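Transferrin binding protein B (Actinobacillus suis, PDB 3PQU) probably binds host transferrin at the cell surface as an outer-membrane lipoprotein, a step in iron acquisition by this porcine pathogen. Local coordinates at residues Lys47-Asn52 against Asp70-Ala75. Sequence-based numbering, arbitrary orientation.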
loop_
_atom_site.group_PDB
_atom_site.type_symbol
_atom_site.label_atom_id
_atom_site.label_comp_id
_atom_site.label_asym_id
_atom_site.label_seq_id
_atom_site.Cartn_x
_atom_site.Cartn_y
_atom_site.Cartn_z
ATOM N N LYS A 47 18.607 4.696 6.363
ATOM C CA LYS A 47 20.041 4.746 6.121
ATOM C C LYS A 47 20.807 3.884 7.127
ATOM O O LYS A 47 20.453 3.825 8.300
ATOM C CB LYS A 47 20.506 6.202 6.218
ATOM C CG LYS A 47 21.974 6.443 5.896
ATOM C CD LYS A 47 22.185 7.925 5.605
ATOM C CE LYS A 47 23.538 8.211 4.977
ATOM N NZ LYS A 47 23.580 9.611 4.465
ATOM N N ILE A 48 21.861 3.226 6.667
ATOM C CA ILE A 48 22.726 2.427 7.552
ATOM C C ILE A 48 23.589 3.379 8.390
ATOM O O ILE A 48 24.326 4.188 7.822
ATOM C CB ILE A 48 23.632 1.445 6.710
ATOM C CG1 ILE A 48 22.763 0.412 5.953
ATOM C CG2 ILE A 48 24.650 0.710 7.602
ATOM C CD1 ILE A 48 23.560 -0.492 4.929
ATOM N N PRO A 49 23.487 3.316 9.736
ATOM C CA PRO A 49 24.257 4.261 10.573
ATOM C C PRO A 49 25.768 4.046 10.500
ATOM O O PRO A 49 26.234 2.899 10.391
ATOM C CB PRO A 49 23.748 3.972 12.000
ATOM C CG PRO A 49 22.348 3.457 11.799
ATOM C CD PRO A 49 22.457 2.607 10.527
ATOM N N ARG A 50 26.509 5.158 10.550
ATOM C CA ARG A 50 27.972 5.203 10.404
ATOM C C ARG A 50 28.464 6.179 11.454
ATOM O O ARG A 50 27.944 7.279 11.548
ATOM C CB ARG A 50 28.343 5.755 9.012
ATOM C CG ARG A 50 28.240 4.755 7.848
ATOM C CD ARG A 50 27.760 5.409 6.555
ATOM N NE ARG A 50 28.656 6.436 6.004
ATOM C CZ ARG A 50 29.718 6.178 5.247
ATOM N NH1 ARG A 50 30.061 4.924 4.955
ATOM N NH2 ARG A 50 30.459 7.174 4.795
ATOM N N ARG A 51 29.466 5.799 12.238
ATOM C CA ARG A 51 29.954 6.701 13.294
ATOM C C ARG A 51 30.754 7.862 12.710
ATOM O O ARG A 51 31.519 7.674 11.776
ATOM C CB ARG A 51 30.812 5.955 14.313
ATOM C CG ARG A 51 31.126 6.785 15.566
ATOM C CD ARG A 51 31.772 5.921 16.624
ATOM N NE ARG A 51 33.053 5.361 16.184
ATOM C CZ ARG A 51 34.223 5.963 16.377
ATOM N NH1 ARG A 51 34.261 7.144 16.975
ATOM N NH2 ARG A 51 35.348 5.401 15.959
ATOM N N ASN A 52 30.555 9.065 13.236
ATOM C CA ASN A 52 31.398 10.189 12.861
ATOM C C ASN A 52 32.691 10.052 13.638
ATOM O O ASN A 52 32.704 10.187 14.869
ATOM C CB ASN A 52 30.739 11.533 13.206
ATOM C CG ASN A 52 31.567 12.722 12.731
ATOM O OD1 ASN A 52 32.645 12.541 12.149
ATOM N ND2 ASN A 52 31.074 13.944 12.976
ATOM N N ASP A 70 26.016 6.448 16.847
ATOM C CA ASP A 70 25.209 7.025 15.780
ATOM C C ASP A 70 23.857 6.326 15.831
ATOM O O ASP A 70 23.737 5.132 15.522
ATOM C CB ASP A 70 25.858 6.877 14.394
ATOM C CG ASP A 70 25.124 7.684 13.322
ATOM O OD1 ASP A 70 24.842 7.142 12.229
ATOM O OD2 ASP A 70 24.797 8.861 13.583
ATOM N N GLU A 71 22.841 7.082 16.220
ATOM C CA GLU A 71 21.569 6.513 16.650
ATOM C C GLU A 71 20.615 6.235 15.506
ATOM O O GLU A 71 20.694 6.849 14.454
ATOM C CB GLU A 71 20.898 7.457 17.670
ATOM C CG GLU A 71 21.728 7.634 18.922
ATOM C CD GLU A 71 21.023 8.510 19.949
ATOM O OE1 GLU A 71 21.555 8.655 21.070
ATOM O OE2 GLU A 71 19.933 9.044 19.630
ATOM N N LEU A 72 19.721 5.282 15.717
ATOM C CA LEU A 72 18.573 5.134 14.843
ATOM C C LEU A 72 17.440 5.937 15.484
ATOM O O LEU A 72 17.315 5.975 16.696
ATOM C CB LEU A 72 18.182 3.663 14.737
ATOM C CG LEU A 72 19.070 2.747 13.893
ATOM C CD1 LEU A 72 18.721 1.262 14.126
ATOM C CD2 LEU A 72 18.927 3.113 12.417
ATOM N N SER A 73 16.608 6.589 14.685
ATOM C CA SER A 73 15.439 7.229 15.252
ATOM C C SER A 73 14.297 7.151 14.274
ATOM O O SER A 73 14.487 6.872 13.077
ATOM C CB SER A 73 15.722 8.693 15.583
ATOM O OG SER A 73 16.047 9.377 14.392
ATOM N N GLU A 74 13.115 7.457 14.785
ATOM C CA GLU A 74 11.900 7.343 14.016
ATOM C C GLU A 74 11.931 8.342 12.866
ATOM O O GLU A 74 11.419 8.061 11.787
ATOM C CB GLU A 74 10.705 7.541 14.951
ATOM C CG GLU A 74 9.350 7.560 14.285
ATOM C CD GLU A 74 8.245 7.823 15.287
ATOM O OE1 GLU A 74 8.338 7.293 16.418
ATOM O OE2 GLU A 74 7.294 8.562 14.947
ATOM N N ALA A 75 12.568 9.497 13.071
ATOM C CA ALA A 75 12.731 10.463 11.980
ATOM C C ALA A 75 13.636 9.968 10.834
ATOM O O ALA A 75 13.623 10.532 9.739
ATOM C CB ALA A 75 13.233 11.799 12.504
HETATM O O HOH W 1 25.531 7.928 9.962
#
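Asp70 reaches across to the backbone of Arg50 and, two residues on, Leu72 packs on the ring of Pro49; Asp70, Pro49 and Leu72 carry most of the contact. With CG of Asp70 anti to its backbone N (chi1 -170°), the carboxylate is carried over to the Pro49-Arg50 peptide. There Arg50 N donates to Asp70 OD1 at 3.1 Å, a bent bond with an angle of 142° at the hydrogen. The donor comes in on the anti side of the carboxylate and lies 28° out of its plane. Water 1 sits beside this bond, accepting from Arg50 N at 3.0 Å; its distance to Asp70 OD1, 2.5 Å, is unusually short for a hydrogen bond, so the exact position of the water is doubtful. Asp70 OD1 also lies 3.2 Å from the carbonyl O of Arg50, an approach of two acceptors, which the N-H of Arg50 probably offsets in part. On the proline side, Pro49 CB touches Asp70 OD1 at 3.4 Å.

Leu72 CG stands anti to its carbonyl carbon, and from it Leu72 CD2 extends to Pro49 CG, a tight 3.5 Å. The two side chains cross at about a right angle, with Leu72 CD2 also 4.0 Å from Pro49 CD; the leucine thus meets the CG-CD part of the ring while the aspartate takes its CB. The guanidinium of Arg50 turns to other partners, the carbonyls of Ile149 and Tyr131.

The contact joins two connecting segments of the N-lobe handle. Residues 47-52 run on from strand 43-47 of the five-stranded handle sheet, whereas Asp70 ends the short strand 69-70, which pairs with strand 170-183 of the neighbouring barrel sheet. Pro49 and Leu72 also touch that barrel strand, at Thr179 and Asp181, placing the contact where handle and barrel meet.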